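Local coordinates for protein tryptophan halogenase (Shewanella frigidimarina, PDB 2PYX) that probably acts as an FAD-dependent monooxygenase-type enzyme of the tryptophan halogenase family, perhaps halogenating tryptophan or a related substrate, at residues Val58-Met66 against Asn167-Phe177. Sequence-based numbering, arbitrary orientation. Where two conformers were deposited one is given.
Sequences VGEGTWPSM and NYGYHLNAAKF
Glu60 and Leu172 form a hydrogen-bonded pair between two short antiparallel strands, Glu60 N giving to Leu172 O and Leu172 N to Glu60 O, both at 2.9 Å. Thr62 N continues the pairing to Tyr170 O, but the return bond goes not to the Thr62 carbonyl but to its side chain: Tyr170 N gives a 2.9 Å bond to Thr62 OG1. With chi1 at 87°, OG1 sits between its own backbone N and carbonyl carbon; from there the hydroxyl also donates to Trp63 O, 38° out of that carbonyl's plane. Met66 N reaches the same oxygen from the opposite face. The methyl of Thr62, CG2, meets Leu172 CD2 at 3.6 Å, the two side chains crossing at about a right angle. A valine in place of Thr62 would probably leave Tyr170 N without its acceptor and take the hydroxyl donor from Trp63 O. Gly169, having no side chain, lets Thr62 OG1 come within 3.5 Å of its CA. Beyond it, Pro64 CB lies 3.3 Å from Asn167 OD1. On Met66, a selenomethionine, CG approaches the edge of the Tyr170 ring at CD2, while the bend at chi2 (56°) sets SE 3.9 Å from Phe177 CZ, an oblique Met-aromatic contact. Tyr170 OH bonds to Glu77. At the far end Glu60 OE1 reaches Ala174 CB (3.7 Å), and Asn173 OD1 accepts from Lys176 N, capping the start of helix 174-187. Thr62 O accepts from Lys89, the predicted catalytic lysine, and Trp63 NE1 bonds to the carbonyl of Glu361, a predicted tryptophan-binding residue. Strand 60-61 adds to strand 169-172, which pairs on with Lys89-bearing strand 87-95; this part of the sheet probably borders the active site of a flavin-dependent halogenase.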
# COMPACT_ATOMS: atom_id res chain seq x y z
N VAL A 58 11.84 0.76 8.89
CA VAL A 58 12.71 1.82 8.36
C VAL A 58 11.99 2.76 7.37
O VAL A 58 12.64 3.47 6.62
CB VAL A 58 13.99 1.24 7.70
CG1 VAL A 58 14.78 0.43 8.72
CG2 VAL A 58 13.69 0.36 6.46
N GLY A 59 10.66 2.79 7.41
CA GLY A 59 9.87 3.69 6.58
C GLY A 59 8.94 2.85 5.71
O GLY A 59 9.33 1.79 5.23
N GLU A 60 7.73 3.38 5.49
CA GLU A 60 6.68 2.67 4.78
C GLU A 60 5.95 3.66 3.90
O GLU A 60 5.89 4.84 4.23
CB GLU A 60 5.70 2.07 5.78
CG GLU A 60 4.77 1.09 5.15
CD GLU A 60 4.05 0.20 6.16
OE1 GLU A 60 4.31 0.37 7.36
OE2 GLU A 60 3.25 -0.67 5.74
N GLY A 61 5.45 3.18 2.76
CA GLY A 61 4.64 3.97 1.85
C GLY A 61 3.15 3.68 1.95
O GLY A 61 2.69 2.60 2.36
N THR A 62 2.38 4.66 1.49
CA THR A 62 0.92 4.57 1.42
C THR A 62 0.41 4.88 0.03
O THR A 62 1.16 5.28 -0.86
CB THR A 62 0.22 5.53 2.40
OG1 THR A 62 0.04 6.81 1.81
CG2 THR A 62 0.98 5.68 3.66
N TRP A 63 -0.88 4.65 -0.13
CA TRP A 63 -1.62 5.05 -1.33
C TRP A 63 -2.34 6.37 -0.98
O TRP A 63 -2.37 6.78 0.18
CB TRP A 63 -2.58 3.92 -1.84
CG TRP A 63 -1.83 2.89 -2.68
CD1 TRP A 63 -0.91 1.99 -2.23
CD2 TRP A 63 -1.91 2.71 -4.11
NE1 TRP A 63 -0.42 1.26 -3.29
CE2 TRP A 63 -1.01 1.67 -4.44
CE3 TRP A 63 -2.64 3.31 -5.13
CZ2 TRP A 63 -0.81 1.27 -5.76
CZ3 TRP A 63 -2.47 2.88 -6.41
CH2 TRP A 63 -1.57 1.88 -6.72
N PRO A 64 -2.92 7.01 -1.99
CA PRO A 64 -3.66 8.23 -1.72
C PRO A 64 -4.86 8.08 -0.81
O PRO A 64 -5.30 9.07 -0.24
CB PRO A 64 -4.10 8.68 -3.10
CG PRO A 64 -3.08 8.09 -4.05
CD PRO A 64 -2.77 6.75 -3.43
N SER A 65 -5.36 6.86 -0.67
CA SER A 65 -6.42 6.55 0.29
C SER A 65 -6.10 7.05 1.70
O SER A 65 -7.02 7.41 2.46
CB SER A 65 -6.66 5.05 0.30
OG SER A 65 -5.43 4.36 0.49
N MSE A 66 -4.81 7.13 2.04
CA MSE A 66 -4.42 7.48 3.39
C MSE A 66 -4.83 8.91 3.71
O MSE A 66 -5.11 9.23 4.86
CB MSE A 66 -2.93 7.31 3.58
CG MSE A 66 -2.48 7.45 5.03
SE MSE A 66 -3.35 6.25 6.32
CE MSE A 66 -2.43 4.64 5.84
N ASN A 167 -2.44 13.90 -7.28
CA ASN A 167 -2.78 12.98 -6.17
C ASN A 167 -1.53 12.42 -5.52
O ASN A 167 -0.52 12.17 -6.19
CB ASN A 167 -3.67 11.83 -6.66
CG ASN A 167 -4.56 11.22 -5.56
OD1 ASN A 167 -4.52 11.66 -4.41
ND2 ASN A 167 -5.39 10.26 -5.92
N TYR A 168 -1.63 12.22 -4.22
CA TYR A 168 -0.50 11.80 -3.43
C TYR A 168 -0.91 10.96 -2.25
O TYR A 168 -2.03 11.06 -1.76
CB TYR A 168 0.32 13.00 -2.94
CG TYR A 168 -0.32 13.88 -1.90
CD1 TYR A 168 -1.14 14.95 -2.27
CD2 TYR A 168 -0.10 13.68 -0.54
CE1 TYR A 168 -1.73 15.76 -1.33
CE2 TYR A 168 -0.68 14.49 0.40
CZ TYR A 168 -1.51 15.52 0.02
OH TYR A 168 -2.08 16.34 0.99
N GLY A 169 0.02 10.08 -1.85
CA GLY A 169 0.03 9.46 -0.53
C GLY A 169 1.29 9.91 0.20
O GLY A 169 1.84 10.99 -0.06
N TYR A 170 1.79 9.06 1.09
CA TYR A 170 2.90 9.41 1.94
C TYR A 170 3.99 8.34 2.03
O TYR A 170 3.76 7.15 1.81
CB TYR A 170 2.43 9.70 3.37
CG TYR A 170 1.30 10.71 3.46
CD1 TYR A 170 1.56 12.08 3.47
CD2 TYR A 170 -0.02 10.28 3.56
CE1 TYR A 170 0.53 13.00 3.58
CE2 TYR A 170 -1.06 11.18 3.63
CZ TYR A 170 -0.77 12.54 3.65
OH TYR A 170 -1.81 13.44 3.76
N HIS A 171 5.19 8.80 2.39
CA HIS A 171 6.20 7.97 3.05
C HIS A 171 6.17 8.38 4.53
O HIS A 171 6.11 9.58 4.82
CB HIS A 171 7.58 8.26 2.48
CG HIS A 171 7.73 7.91 1.04
ND1 HIS A 171 8.27 8.78 0.11
CD2 HIS A 171 7.45 6.77 0.36
CE1 HIS A 171 8.29 8.20 -1.07
NE2 HIS A 171 7.79 6.97 -0.95
N LEU A 172 6.23 7.41 5.43
CA LEU A 172 6.08 7.70 6.86
C LEU A 172 6.88 6.73 7.71
O LEU A 172 7.29 5.67 7.24
CB LEU A 172 4.59 7.67 7.26
CG LEU A 172 3.78 6.38 7.00
CD1 LEU A 172 3.99 5.27 8.04
CD2 LEU A 172 2.28 6.66 6.89
N ASN A 173 7.09 7.12 8.97
CA ASN A 173 7.63 6.22 10.00
C ASN A 173 6.43 5.54 10.68
O ASN A 173 5.62 6.21 11.34
CB ASN A 173 8.43 7.07 11.00
CG ASN A 173 8.98 6.27 12.17
OD1 ASN A 173 8.31 5.42 12.77
ND2 ASN A 173 10.22 6.63 12.58
N ALA A 174 6.27 4.25 10.50
CA ALA A 174 5.08 3.56 11.00
C ALA A 174 4.93 3.56 12.52
O ALA A 174 3.81 3.62 13.06
CB ALA A 174 5.00 2.14 10.48
N ALA A 175 6.05 3.45 13.23
CA ALA A 175 5.98 3.44 14.68
C ALA A 175 5.50 4.80 15.20
O ALA A 175 4.69 4.89 16.13
CB ALA A 175 7.32 3.10 15.30
N LYS A 176 6.00 5.86 14.60
CA LYS A 176 5.56 7.20 15.00
C LYS A 176 4.08 7.42 14.66
O LYS A 176 3.34 8.05 15.42
CB LYS A 176 6.43 8.29 14.37
CG LYS A 176 7.84 8.34 14.96
CD LYS A 176 8.70 9.37 14.32
CE LYS A 176 10.09 9.38 14.96
NZ LYS A 176 10.73 10.72 14.80
N PHE A 177 3.64 6.85 13.55
CA PHE A 177 2.24 6.91 13.17
C PHE A 177 1.36 6.16 14.18
O PHE A 177 0.36 6.68 14.63
CB PHE A 177 2.09 6.37 11.73
CG PHE A 177 0.70 6.51 11.12
CD1 PHE A 177 -0.17 7.53 11.48
CD2 PHE A 177 0.33 5.64 10.10
CE1 PHE A 177 -1.43 7.64 10.88
CE2 PHE A 177 -0.92 5.77 9.49
CZ PHE A 177 -1.78 6.76 9.89